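Local coordinates for Glyco_hydro_cc domain-containing protein (Cryptococcus neoformans, PDB 6UBC) that probably binds beta-1,3-glucan-type oligosaccharides as a fungal member of glycoside hydrolase family 128, at residues 323-326 with 327-330; 356-359 with 360-364; 257-260 with 261-264; 293-296 with 297-301. One frame throughout, in Å; residues are numbered along the deposited sequence.

Interaction 1: 323-326 with 327-330; sequences KWLS and AFSS
Trp324 and Phe328, one helical turn apart, lay their rings nearly parallel but slid past one another. The planes are 23° apart and the centroids of the Trp324 six-membered ring and the Phe328 ring are 5.1 Å apart, so there is little true overlap. The six-membered end of the indole meets the base of the phenyl group: Trp324 CZ3 sits 3.5 Å from Phe328 CG and equally close to Phe328 CB, while CH2 reaches along to Phe328 CD1 at 3.6 Å. Both side chains leave the helix with CG trans to the main-chain nitrogen (chi1 -164° for Trp324, 172° for Phe328), which sends both off the same side of the helix, where they cross at a slant. One branch of Leu325 also approaches the phenyl ring, its CD1 3.9 Å from Phe328 CD2. The three are buried residues of the short helix 324-331, one of the helices packed around the curled, mainly parallel sheet of this glycosyl hydrolase core, Trp324 and Phe328 against helix 287-298 and Leu325 against helix 348-362. Trp324 NE1 bonds to Ile285 O, and the indole and Phe328 both rest on Ala290. Beneath the rings the backbone is regular: Phe328 N bonds to Trp324 O at 2.9 Å, and Ser329 N to Leu325 O at 2.8 Å. The first turn is slacker, the bond from Ala327 N to Lys323 O being weak at 3.4 Å; Lys323 is the N-cap residue and has positive phi. At this helix start, the carboxylate of Glu319 takes hydrogen bonds from the backbone nitrogens of Leu325 and Ser326.

Interaction 2: 356-359 with 360-364; sequences DYYY and NTYGK
With chi1 at -54°, Thr361 puts OG1 beside its own backbone nitrogen and faces it back down the helix; Tyr357, its CG trans to N (chi1 172°), swings its ring up to meet it. The hydroxyl then does two things. It donates to Tyr357 O at 2.8 Å, and it lies over one face of the Tyr357 ring, toward the rim, 3.4 Å from CE1. Thr361 N also bonds to Tyr357 O, at 3.0 Å and from the opposite face of the carbonyl plane. Further along, Tyr359 lays its ring against the end of helix 348-362: Gly363 CA stands over the ring centre, 4.2 Å from the centroid, in a CH-pi contact. Gly363 leaves the helix with positive phi, its N still bonded to Tyr359 O. Three waters add further links. One joins the hydroxyls of Tyr357 and Tyr362, a second donates to Tyr358 O (3.0 Å) and Lys364 O (2.7 Å), and a third links Tyr359 OH with Gly363 O. Lys364 turns off toward Trp336, whose carbonyl its NZ donates to. Tyr357 O is thus gripped by two donors, and water ties Tyr358 O of the last turn to Lys364 O just past it.

Interaction 3: 257-260 with 261-264; sequences SAFK and ALTT
One face of the Phe259 ring carries the CD1 methyl of Leu262, set 3.7 Å above the plane and shifted toward the rim. The methyl is nearly equidistant from Phe259 CD1 and CE1, at 3.8 Å from each, and lies 19° off the ring normal, which makes this a CH-pi contact. Elsewhere on the ring, Phe259 CE2 approaches Thr297 and Trp301, so the buried ring also meets the end of the 287-301 region. Leu262 brings its branch in by curling back: with CG beside the backbone nitrogen (chi1 -67°), the side chain folds under the last turn, and CG itself lies 3.3 Å from Phe259 O. That same carbonyl accepts the Leu262 N-H at 3.2 Å in a straight bond (166°), although the donor stands well above the carbonyl plane. Just before it, Ala261 N splits its hydrogen between Ser257 O and Ala258 O, both weak at 3.2 Å. The i+4 pattern thus gives way to i+3 as the chain unwinds. Leu262 also touches Thr228 and Trp301. This is a helix C-terminus whose last turn tightens to i+3 bonding, with Leu262 folded back on Phe259, where helix 250-260 passes into the loop to strand 268-270.

Interaction 4: 293-296 with 297-301; sequences LWDS and TIAPW
The backbone widens here: Trp294 O accepts from both Ile298 N at 3.0 Å and Ala299 N at 2.8 Å, the second bond almost straight (178°) and a five-residue, pi-type step. On the side-chain level, Ile298 lies across the indole of Trp294. Its CG2 methyl stands over one face of the six-membered ring, 4.0 Å from the centroid and only 8° off the normal, a CH-pi contact, while CD1 comes down on Trp294 CE3 at 3.6 Å. Ile298 can present both branches because CG2 is trans to its backbone nitrogen while CG1 lies beside it (chi1 -71°). Asp295 OD1 sits at the edge of the same indole, in its plane. The polar ends are held from outside the helix: Trp294 NE1 donates to Thr334 O, and the Asp295 carboxylate takes the N-H groups of Ser333 and Thr334, so the two neighbours together grip the loop that follows helix 324-331. On the outer side, the hydroxyls of Ser296 and Thr297 are hydrogen-bonded to each other at 2.9 Å, and Thr297 OG1 also rests 3.4 Å from the Leu293 CD1 methyl. Pro300, which has no N-H to give, packs its CG 3.3 Å from Ser296 O and its CD against Asp295 O. Ile298 and Trp294 both reach Leu308, and Ile298 also Ile269, so they lie on the sheet-facing side of the helix in the beta-alpha-beta crossover between parallel strands 268-270 and 307-309.

How the interactions relate
The four contacts run as a chain of neighbours along the helices and helix ends of one glycosyl hydrolase core. Interaction 3 meets interaction 4 where Phe259 CE2 lies 3.5 Å from Thr297 O, their centres about 12 Å apart. Interaction 4 meets interaction 1 through an edge-to-face pair, Phe328 CZ being 3.6 Å from Trp294 CG. Interaction 1 in turn touches interaction 2, with Tyr362 OH 3.3 Å from Ser326 CA and Leu325 CD2 3.8 Å from Tyr358 CE1. The ends do not meet: the nearest atoms of interactions 2 and 3 are about 17 Å apart. Helix 324-331, which holds interaction 1, lies between helices 287-298 and 348-362 and touches both.

Interaction 1: 323-326 with 327-330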
ATOM      1  N   LYS A 323      12.921  -2.300  14.156  1.00 27.53           N
ATOM      2  CA  LYS A 323      13.676  -1.049  13.853  1.00 28.68           C
ATOM      3  C   LYS A 323      14.256  -1.061  12.430  1.00 27.58           C
ATOM      4  O   LYS A 323      15.314  -0.447  12.213  1.00 26.36           O
ATOM      5  CB  LYS A 323      14.767  -0.880  14.921  1.00 32.21           C
ATOM      6  CG  LYS A 323      14.216  -0.740  16.339  1.00 33.06           C
ATOM      7  CD  LYS A 323      15.324  -0.372  17.263  1.00 37.75           C
ATOM      8  CE  LYS A 323      14.849  -0.109  18.673  1.00 42.02           C
ATOM      9  NZ  LYS A 323      15.970  -0.321  19.620  1.00 45.39           N
ATOM     10  N   TRP A 324      13.512  -1.550  11.446  1.00 26.88           N
ATOM     11  CA  TRP A 324      13.926  -1.426  10.028  1.00 24.57           C
ATOM     12  C   TRP A 324      13.643  -0.001   9.543  1.00 23.98           C
ATOM     13  O   TRP A 324      14.581   0.701   9.078  1.00 24.62           O
ATOM     14  CB  TRP A 324      13.213  -2.462   9.159  1.00 24.11           C
ATOM     15  CG  TRP A 324      13.833  -2.659   7.807  1.00 24.87           C
ATOM     16  CD1 TRP A 324      14.668  -3.674   7.403  1.00 26.02           C
ATOM     17  CD2 TRP A 324      13.661  -1.805   6.670  1.00 24.23           C
ATOM     18  NE1 TRP A 324      15.038  -3.476   6.088  1.00 25.63           N
ATOM     19  CE2 TRP A 324      14.474  -2.318   5.628  1.00 24.83           C
ATOM     20  CE3 TRP A 324      12.992  -0.606   6.461  1.00 24.82           C
ATOM     21  CZ2 TRP A 324      14.625  -1.649   4.420  1.00 23.92           C
ATOM     22  CZ3 TRP A 324      13.137   0.043   5.257  1.00 24.23           C
ATOM     23  CH2 TRP A 324      13.883  -0.526   4.229  1.00 23.80           C
ATOM     24  N   LEU A 325      12.375   0.406   9.616  1.00 23.89           N
ATOM     25  CA  LEU A 325      11.977   1.716   9.106  1.00 22.94           C
ATOM     26  C   LEU A 325      12.706   2.804   9.883  1.00 23.59           C
ATOM     27  O   LEU A 325      13.035   3.866   9.312  1.00 24.48           O
ATOM     28  CB  LEU A 325      10.484   1.918   9.203  1.00 23.91           C
ATOM     29  CG  LEU A 325       9.943   3.062   8.354  1.00 23.32           C
ATOM     30  CD1 LEU A 325      10.237   2.889   6.854  1.00 26.31           C
ATOM     31  CD2 LEU A 325       8.456   3.231   8.566  1.00 24.44           C
ATOM     32  N   SER A 326      12.839   2.634  11.188  1.00 24.36           N
ATOM     33  CA  SER A 326      13.450   3.705  12.020  1.00 25.46           C
ATOM     34  C   SER A 326      14.905   3.881  11.603  1.00 25.91           C
ATOM     35  O   SER A 326      15.368   5.049  11.513  1.00 25.63           O
ATOM     36  CB  SER A 326      13.304   3.470  13.488  1.00 26.92           C
ATOM     37  OG  SER A 326      13.922   2.260  13.922  1.00 28.63           O
ATOM     38  N   ALA A 327      15.618   2.792  11.389  1.00 24.11           N
ATOM     39  CA  ALA A 327      17.021   2.920  10.918  1.00 25.93           C
ATOM     40  C   ALA A 327      17.050   3.481   9.501  1.00 24.35           C
ATOM     41  O   ALA A 327      17.916   4.303   9.204  1.00 24.27           O
ATOM     42  CB  ALA A 327      17.773   1.624  10.993  1.00 27.20           C
ATOM     43  N   PHE A 328      16.169   3.037   8.626  1.00 23.16           N
ATOM     44  CA  PHE A 328      16.066   3.520   7.229  1.00 23.95           C
ATOM     45  C   PHE A 328      15.852   5.035   7.251  1.00 25.73           C
ATOM     46  O   PHE A 328      16.485   5.782   6.507  1.00 25.02           O
ATOM     47  CB  PHE A 328      14.911   2.785   6.526  1.00 24.69           C
ATOM     48  CG  PHE A 328      14.512   3.259   5.152  1.00 22.50           C
ATOM     49  CD1 PHE A 328      15.196   2.814   4.011  1.00 23.26           C
ATOM     50  CD2 PHE A 328      13.437   4.136   4.965  1.00 22.28           C
ATOM     51  CE1 PHE A 328      14.847   3.289   2.752  1.00 22.43           C
ATOM     52  CE2 PHE A 328      13.078   4.554   3.700  1.00 21.16           C
ATOM     53  CZ  PHE A 328      13.778   4.142   2.592  1.00 22.37           C
ATOM     54  N   SER A 329      14.970   5.507   8.117  1.00 24.47           N
ATOM     55  CA  SER A 329      14.613   6.939   8.231  1.00 25.85           C
ATOM     56  C   SER A 329      15.834   7.758   8.631  1.00 26.27           C
ATOM     57  O   SER A 329      15.990   8.904   8.113  1.00 27.32           O
ATOM     58  CB  SER A 329      13.473   7.125   9.237  1.00 26.71           C
ATOM     59  OG  SER A 329      13.074   8.510   9.344  1.00 28.88           O
ATOM     60  N   SER A 330      16.644   7.205   9.520  1.00 27.83           N
ATOM     61  CA  SER A 330      17.910   7.801   9.989  1.00 31.29           C
ATOM     62  C   SER A 330      18.905   7.928   8.850  1.00 32.22           C
ATOM     63  O   SER A 330      19.575   8.984   8.785  1.00 31.43           O
ATOM     64  CB  SER A 330      18.499   7.005  11.088  1.00 32.48           C
ATOM     65  OG  SER A 330      17.664   7.186  12.191  1.00 34.60           O
TER

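Interaction 2: 356-359 with 360-364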
ATOM      1  N   ASP A 356      -1.845   4.195  15.054  1.00 26.40           N
ATOM      2  CA  ASP A 356      -1.256   4.939  16.198  1.00 26.14           C
ATOM      3  C   ASP A 356       0.265   4.865  16.156  1.00 26.09           C
ATOM      4  O   ASP A 356       0.947   5.907  16.348  1.00 27.39           O
ATOM      5  CB  ASP A 356      -1.772   4.432  17.534  1.00 26.20           C
ATOM      6  CG  ASP A 356      -3.219   4.734  17.846  1.00 28.88           C
ATOM      7  OD1 ASP A 356      -3.851   5.510  17.146  1.00 29.32           O
ATOM      8  OD2 ASP A 356      -3.689   4.163  18.786  1.00 31.36           O
ATOM      9  N   TYR A 357       0.851   3.668  16.014  1.00 27.10           N
ATOM     10  CA  TYR A 357       2.310   3.529  16.082  1.00 25.08           C
ATOM     11  C   TYR A 357       2.943   4.439  15.024  1.00 25.56           C
ATOM     12  O   TYR A 357       3.913   5.229  15.320  1.00 25.69           O
ATOM     13  CB  TYR A 357       2.766   2.072  15.960  1.00 26.86           C
ATOM     14  CG  TYR A 357       4.260   2.019  15.847  1.00 26.27           C
ATOM     15  CD1 TYR A 357       5.080   2.222  16.939  1.00 27.06           C
ATOM     16  CD2 TYR A 357       4.869   1.973  14.605  1.00 26.38           C
ATOM     17  CE1 TYR A 357       6.452   2.295  16.818  1.00 27.50           C
ATOM     18  CE2 TYR A 357       6.239   2.071  14.473  1.00 27.05           C
ATOM     19  CZ  TYR A 357       7.046   2.224  15.590  1.00 28.70           C
ATOM     20  OH  TYR A 357       8.396   2.354  15.447  1.00 29.65           O
ATOM     21  N   TYR A 358       2.467   4.341  13.781  1.00 24.74           N
ATOM     22  CA  TYR A 358       3.113   5.025  12.650  1.00 23.54           C
ATOM     23  C   TYR A 358       2.863   6.531  12.698  1.00 24.69           C
ATOM     24  O   TYR A 358       3.813   7.275  12.291  1.00 24.43           O
ATOM     25  CB  TYR A 358       2.760   4.366  11.316  1.00 24.15           C
ATOM     26  CG  TYR A 358       3.523   3.072  11.160  1.00 21.40           C
ATOM     27  CD1 TYR A 358       4.872   3.077  10.829  1.00 24.68           C
ATOM     28  CD2 TYR A 358       2.945   1.856  11.443  1.00 24.30           C
ATOM     29  CE1 TYR A 358       5.599   1.909  10.685  1.00 23.87           C
ATOM     30  CE2 TYR A 358       3.638   0.660  11.286  1.00 24.76           C
ATOM     31  CZ  TYR A 358       4.974   0.683  10.906  1.00 25.02           C
ATOM     32  OH  TYR A 358       5.698  -0.470  10.782  1.00 23.45           O
ATOM     33  N   TYR A 359       1.673   6.955  13.121  1.00 25.06           N
ATOM     34  CA  TYR A 359       1.361   8.395  13.260  1.00 26.26           C
ATOM     35  C   TYR A 359       2.141   9.002  14.447  1.00 25.61           C
ATOM     36  O   TYR A 359       2.844  10.028  14.282  1.00 25.04           O
ATOM     37  CB  TYR A 359      -0.137   8.677  13.344  1.00 28.39           C
ATOM     38  CG  TYR A 359      -0.372  10.124  13.009  1.00 31.15           C
ATOM     39  CD1 TYR A 359      -0.327  10.536  11.669  1.00 34.43           C
ATOM     40  CD2 TYR A 359      -0.463  11.090  13.992  1.00 32.85           C
ATOM     41  CE1 TYR A 359      -0.515  11.866  11.325  1.00 36.30           C
ATOM     42  CE2 TYR A 359      -0.594  12.431  13.673  1.00 35.02           C
ATOM     43  CZ  TYR A 359      -0.619  12.808  12.342  1.00 37.05           C
ATOM     44  OH  TYR A 359      -0.825  14.108  11.990  1.00 42.59           O
ATOM     45  N   ASN A 360       2.159   8.325  15.592  1.00 25.35           N
ATOM     46  CA  ASN A 360       2.897   8.841  16.774  1.00 27.92           C
ATOM     47  C   ASN A 360       4.384   8.917  16.467  1.00 27.49           C
ATOM     48  O   ASN A 360       5.025   9.864  16.880  1.00 27.12           O
ATOM     49  CB  ASN A 360       2.624   7.987  18.011  1.00 28.37           C
ATOM     50  CG  ASN A 360       1.202   8.151  18.470  1.00 29.66           C
ATOM     51  OD1 ASN A 360       0.535   9.084  18.059  1.00 31.19           O
ATOM     52  ND2 ASN A 360       0.722   7.259  19.309  1.00 31.48           N
ATOM     53  N   THR A 361       4.947   7.985  15.710  1.00 27.24           N
ATOM     54  CA  THR A 361       6.396   7.953  15.432  1.00 28.05           C
ATOM     55  C   THR A 361       6.806   9.006  14.405  1.00 27.91           C
ATOM     56  O   THR A 361       7.860   9.665  14.654  1.00 27.01           O
ATOM     57  CB  THR A 361       6.886   6.532  15.106  1.00 26.71           C
ATOM     58  OG1 THR A 361       6.518   5.616  16.136  1.00 27.47           O
ATOM     59  CG2 THR A 361       8.374   6.406  14.960  1.00 25.75           C
ATOM     60  N   TYR A 362       6.086   9.199  13.304  1.00 25.23           N
ATOM     61  CA  TYR A 362       6.549  10.037  12.163  1.00 26.72           C
ATOM     62  C   TYR A 362       5.729  11.319  11.966  1.00 26.85           C
ATOM     63  O   TYR A 362       6.213  12.209  11.338  1.00 27.01           O
ATOM     64  CB  TYR A 362       6.588   9.197  10.898  1.00 28.16           C
ATOM     65  CG  TYR A 362       7.602   8.098  11.053  1.00 26.09           C
ATOM     66  CD1 TYR A 362       8.955   8.393  11.039  1.00 27.43           C
ATOM     67  CD2 TYR A 362       7.221   6.773  11.245  1.00 25.77           C
ATOM     68  CE1 TYR A 362       9.924   7.412  11.226  1.00 28.02           C
ATOM     69  CE2 TYR A 362       8.192   5.775  11.440  1.00 26.49           C
ATOM     70  CZ  TYR A 362       9.550   6.080  11.415  1.00 26.41           C
ATOM     71  OH  TYR A 362      10.547   5.142  11.652  1.00 27.61           O
ATOM     72  N   GLY A 363       4.504  11.375  12.454  1.00 24.97           N
ATOM     73  CA  GLY A 363       3.617  12.531  12.341  1.00 27.34           C
ATOM     74  C   GLY A 363       3.266  12.891  10.926  1.00 30.41           C
ATOM     75  O   GLY A 363       2.753  14.005  10.755  1.00 31.18           O
ATOM     76  N   LYS A 364       3.388  11.954   9.956  1.00 27.59           N
ATOM     77  CA  LYS A 364       3.025  12.168   8.543  1.00 25.77           C
ATOM     78  C   LYS A 364       1.748  11.405   8.170  1.00 25.36           C
ATOM     79  O   LYS A 364       1.336  10.400   8.784  1.00 25.82           O
ATOM     80  CB  LYS A 364       4.180  11.750   7.626  1.00 25.93           C
ATOM     81  CG  LYS A 364       5.414  12.606   7.818  1.00 29.91           C
ATOM     82  CD  LYS A 364       6.539  12.220   6.974  1.00 29.40           C
ATOM     83  CE  LYS A 364       7.728  13.069   7.282  1.00 33.16           C
ATOM     84  NZ  LYS A 364       8.928  12.618   6.538  1.00 35.68           N
TER
HETATM   85  O   HOH W   1       9.785   3.047  12.946  1.00 27.41           O
HETATM   86  O   HOH W   2       3.309   8.881   9.836  1.00 26.01           O
HETATM   87  O   HOH W   3       0.482  14.937   9.309  1.00 42.65           O

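Interaction 3: 257-260 with 261-264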
ATOM      1  N   SER A 257      14.253  -2.510 -13.416  1.00 36.21           N
ATOM      2  CA  SER A 257      14.701  -2.053 -14.738  1.00 36.26           C
ATOM      3  C   SER A 257      13.627  -1.156 -15.364  1.00 35.81           C
ATOM      4  O   SER A 257      13.960  -0.030 -15.870  1.00 34.11           O
ATOM      5  CB  SER A 257      15.129  -3.264 -15.543  1.00 37.77           C
ATOM      6  OG  SER A 257      15.274  -2.828 -16.850  1.00 45.04           O
ATOM      7  N   ALA A 258      12.341  -1.478 -15.194  1.00 34.54           N
ATOM      8  CA  ALA A 258      11.253  -0.630 -15.734  1.00 33.80           C
ATOM      9  C   ALA A 258      11.255   0.727 -14.994  1.00 32.42           C
ATOM     10  O   ALA A 258      10.918   1.785 -15.603  1.00 30.06           O
ATOM     11  CB  ALA A 258       9.916  -1.351 -15.642  1.00 33.82           C
ATOM     12  N   PHE A 259      11.473   0.678 -13.684  1.00 30.91           N
ATOM     13  CA  PHE A 259      11.431   1.904 -12.856  1.00 30.23           C
ATOM     14  C   PHE A 259      12.541   2.853 -13.325  1.00 30.64           C
ATOM     15  O   PHE A 259      12.315   4.010 -13.465  1.00 31.05           O
ATOM     16  CB  PHE A 259      11.593   1.579 -11.370  1.00 29.96           C
ATOM     17  CG  PHE A 259      11.189   2.760 -10.522  1.00 30.36           C
ATOM     18  CD1 PHE A 259       9.863   2.949 -10.160  1.00 29.67           C
ATOM     19  CD2 PHE A 259      12.105   3.746 -10.191  1.00 29.91           C
ATOM     20  CE1 PHE A 259       9.452   4.071  -9.468  1.00 27.82           C
ATOM     21  CE2 PHE A 259      11.693   4.833  -9.435  1.00 28.31           C
ATOM     22  CZ  PHE A 259      10.366   5.005  -9.102  1.00 27.61           C
ATOM     23  N   LYS A 260      13.725   2.327 -13.503  1.00 33.94           N
ATOM     24  CA  LYS A 260      14.875   3.143 -13.976  1.00 37.25           C
ATOM     25  C   LYS A 260      14.587   3.701 -15.381  1.00 39.89           C
ATOM     26  O   LYS A 260      15.110   4.783 -15.622  1.00 42.37           O
ATOM     27  CB  LYS A 260      16.160   2.333 -13.918  1.00 40.58           C
ATOM     28  CG  LYS A 260      16.578   1.891 -12.540  1.00 43.37           C
ATOM     29  CD  LYS A 260      17.955   1.332 -12.507  1.00 49.98           C
ATOM     30  CE  LYS A 260      18.900   2.227 -11.720  1.00 58.50           C
ATOM     31  NZ  LYS A 260      20.247   2.313 -12.347  1.00 64.24           N
ATOM     32  N   ALA A 261      13.723   3.105 -16.231  1.00 37.46           N
ATOM     33  CA  ALA A 261      13.435   3.629 -17.594  1.00 37.86           C
ATOM     34  C   ALA A 261      12.308   4.659 -17.584  1.00 39.24           C
ATOM     35  O   ALA A 261      11.927   5.103 -18.665  1.00 38.60           O
ATOM     36  CB  ALA A 261      13.117   2.504 -18.565  1.00 40.80           C
ATOM     37  N   LEU A 262      11.729   5.007 -16.441  1.00 33.98           N
ATOM     38  CA  LEU A 262      10.677   6.032 -16.445  1.00 37.05           C
ATOM     39  C   LEU A 262      11.312   7.311 -17.022  1.00 39.09           C
ATOM     40  O   LEU A 262      12.499   7.563 -16.727  1.00 38.24           O
ATOM     41  CB  LEU A 262      10.119   6.216 -15.027  1.00 36.33           C
ATOM     42  CG  LEU A 262       9.356   4.988 -14.494  1.00 36.59           C
ATOM     43  CD1 LEU A 262       8.962   5.199 -13.032  1.00 39.04           C
ATOM     44  CD2 LEU A 262       8.146   4.682 -15.335  1.00 36.52           C
ATOM     45  N   THR A 263      10.555   8.012 -17.859  1.00 44.03           N
ATOM     46  CA  THR A 263      10.957   9.299 -18.488  1.00 48.28           C
ATOM     47  C   THR A 263       9.865  10.314 -18.189  1.00 47.42           C
ATOM     48  O   THR A 263      10.024  11.474 -18.492  1.00 49.28           O
ATOM     49  CB  THR A 263      11.265   9.114 -19.988  1.00 47.86           C
ATOM     50  OG1 THR A 263      10.163   8.515 -20.683  1.00 48.31           O
ATOM     51  CG2 THR A 263      12.516   8.282 -20.208  1.00 51.32           C
ATOM     52  N   THR A 264       8.797   9.894 -17.554  1.00 44.17           N
ATOM     53  CA  THR A 264       7.675  10.792 -17.246  1.00 43.26           C
ATOM     54  C   THR A 264       7.412  10.739 -15.730  1.00 41.86           C
ATOM     55  O   THR A 264       7.376   9.646 -15.144  1.00 41.38           O
ATOM     56  CB  THR A 264       6.560  10.386 -18.218  1.00 48.87           C
ATOM     57  OG1 THR A 264       5.763  11.553 -18.267  1.00 54.18           O
ATOM     58  CG2 THR A 264       5.762   9.177 -17.783  1.00 47.00           C
TER

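Interaction 4: 293-296 with 297-301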
ATOM      1  N   LEU A 293      19.300   2.990  -2.281  1.00 24.58           N
ATOM      2  CA  LEU A 293      18.447   2.845  -3.493  1.00 24.84           C
ATOM      3  C   LEU A 293      17.339   3.908  -3.481  1.00 24.06           C
ATOM      4  O   LEU A 293      17.062   4.498  -4.514  1.00 25.46           O
ATOM      5  CB  LEU A 293      17.880   1.429  -3.539  1.00 26.72           C
ATOM      6  CG  LEU A 293      17.021   1.118  -4.755  1.00 27.51           C
ATOM      7  CD1 LEU A 293      17.815   1.345  -6.019  1.00 29.76           C
ATOM      8  CD2 LEU A 293      16.543  -0.351  -4.689  1.00 31.20           C
ATOM      9  N   TRP A 294      16.709   4.094  -2.314  1.00 23.29           N
ATOM     10  CA  TRP A 294      15.689   5.127  -2.103  1.00 23.69           C
ATOM     11  C   TRP A 294      16.262   6.482  -2.550  1.00 23.51           C
ATOM     12  O   TRP A 294      15.670   7.145  -3.413  1.00 22.50           O
ATOM     13  CB  TRP A 294      15.289   5.116  -0.625  1.00 23.18           C
ATOM     14  CG  TRP A 294      14.363   6.249  -0.317  1.00 23.14           C
ATOM     15  CD1 TRP A 294      14.759   7.495   0.034  1.00 24.25           C
ATOM     16  CD2 TRP A 294      12.919   6.254  -0.300  1.00 22.70           C
ATOM     17  NE1 TRP A 294      13.662   8.276   0.251  1.00 23.11           N
ATOM     18  CE2 TRP A 294      12.523   7.555   0.048  1.00 22.30           C
ATOM     19  CE3 TRP A 294      11.915   5.288  -0.515  1.00 25.21           C
ATOM     20  CZ2 TRP A 294      11.188   7.929   0.157  1.00 23.09           C
ATOM     21  CZ3 TRP A 294      10.589   5.648  -0.424  1.00 24.65           C
ATOM     22  CH2 TRP A 294      10.231   6.959  -0.074  1.00 24.11           C
ATOM     23  N   ASP A 295      17.428   6.826  -2.044  1.00 23.93           N
ATOM     24  CA  ASP A 295      18.036   8.143  -2.276  1.00 25.09           C
ATOM     25  C   ASP A 295      18.431   8.291  -3.748  1.00 26.97           C
ATOM     26  O   ASP A 295      18.127   9.347  -4.313  1.00 26.12           O
ATOM     27  CB  ASP A 295      19.217   8.427  -1.354  1.00 25.40           C
ATOM     28  CG  ASP A 295      18.737   8.941  -0.000  1.00 25.84           C
ATOM     29  OD1 ASP A 295      17.673   9.618   0.025  1.00 28.86           O
ATOM     30  OD2 ASP A 295      19.393   8.626   0.979  1.00 27.53           O
ATOM     31  N   SER A 296      18.948   7.245  -4.376  1.00 26.38           N
ATOM     32  CA  SER A 296      19.493   7.350  -5.744  1.00 26.60           C
ATOM     33  C   SER A 296      18.413   7.254  -6.795  1.00 27.55           C
ATOM     34  O   SER A 296      18.602   7.833  -7.855  1.00 27.42           O
ATOM     35  CB  SER A 296      20.523   6.302  -5.981  1.00 28.36           C
ATOM     36  OG  SER A 296      19.929   5.022  -6.101  1.00 29.51           O
ATOM     37  N   THR A 297      17.338   6.517  -6.563  1.00 27.65           N
ATOM     38  CA  THR A 297      16.407   6.032  -7.617  1.00 27.72           C
ATOM     39  C   THR A 297      14.968   6.520  -7.422  1.00 24.92           C
ATOM     40  O   THR A 297      14.350   6.856  -8.401  1.00 24.60           O
ATOM     41  CB  THR A 297      16.525   4.507  -7.696  1.00 30.69           C
ATOM     42  OG1 THR A 297      17.891   4.199  -7.936  1.00 31.96           O
ATOM     43  CG2 THR A 297      15.718   3.863  -8.796  1.00 31.33           C
ATOM     44  N   ILE A 298      14.480   6.619  -6.166  1.00 25.44           N
ATOM     45  CA  ILE A 298      13.127   7.126  -5.841  1.00 24.48           C
ATOM     46  C   ILE A 298      13.177   8.644  -5.588  1.00 25.27           C
ATOM     47  O   ILE A 298      12.434   9.406  -6.291  1.00 26.74           O
ATOM     48  CB  ILE A 298      12.561   6.348  -4.637  1.00 25.10           C
ATOM     49  CG1 ILE A 298      12.206   4.906  -5.029  1.00 24.56           C
ATOM     50  CG2 ILE A 298      11.335   7.075  -4.116  1.00 23.31           C
ATOM     51  CD1 ILE A 298      11.872   4.005  -3.829  1.00 24.32           C
ATOM     52  N   ALA A 299      13.999   9.082  -4.650  1.00 27.23           N
ATOM     53  CA  ALA A 299      14.076  10.509  -4.209  1.00 29.10           C
ATOM     54  C   ALA A 299      14.207  11.514  -5.359  1.00 29.56           C
ATOM     55  O   ALA A 299      13.576  12.576  -5.293  1.00 28.27           O
ATOM     56  CB  ALA A 299      15.176  10.675  -3.225  1.00 29.97           C
ATOM     57  N   PRO A 300      15.000  11.279  -6.430  1.00 29.32           N
ATOM     58  CA  PRO A 300      15.130  12.295  -7.476  1.00 31.96           C
ATOM     59  C   PRO A 300      13.789  12.780  -8.047  1.00 32.56           C
ATOM     60  O   PRO A 300      13.706  13.921  -8.506  1.00 30.53           O
ATOM     61  CB  PRO A 300      15.997  11.584  -8.533  1.00 32.62           C
ATOM     62  CG  PRO A 300      16.832  10.609  -7.743  1.00 33.90           C
ATOM     63  CD  PRO A 300      15.840  10.101  -6.708  1.00 30.21           C
ATOM     64  N   TRP A 301      12.747  11.931  -8.059  1.00 28.43           N
ATOM     65  CA  TRP A 301      11.443  12.301  -8.648  1.00 29.65           C
ATOM     66  C   TRP A 301      10.747  13.357  -7.802  1.00 28.90           C
ATOM     67  O   TRP A 301       9.863  14.064  -8.339  1.00 31.31           O
ATOM     68  CB  TRP A 301      10.575  11.066  -8.839  1.00 29.79           C
ATOM     69  CG  TRP A 301      11.055  10.196  -9.956  1.00 29.62           C
ATOM     70  CD1 TRP A 301      11.580   8.942  -9.863  1.00 31.73           C
ATOM     71  CD2 TRP A 301      11.015  10.514 -11.350  1.00 31.55           C
ATOM     72  NE1 TRP A 301      11.904   8.470 -11.103  1.00 32.71           N
ATOM     73  CE2 TRP A 301      11.542   9.397 -12.037  1.00 34.37           C
ATOM     74  CE3 TRP A 301      10.604  11.636 -12.077  1.00 35.00           C
ATOM     75  CZ2 TRP A 301      11.708   9.390 -13.415  1.00 35.28           C
ATOM     76  CZ3 TRP A 301      10.713  11.616 -13.445  1.00 34.52           C
ATOM     77  CH2 TRP A 301      11.235  10.496 -14.098  1.00 36.87           C
TER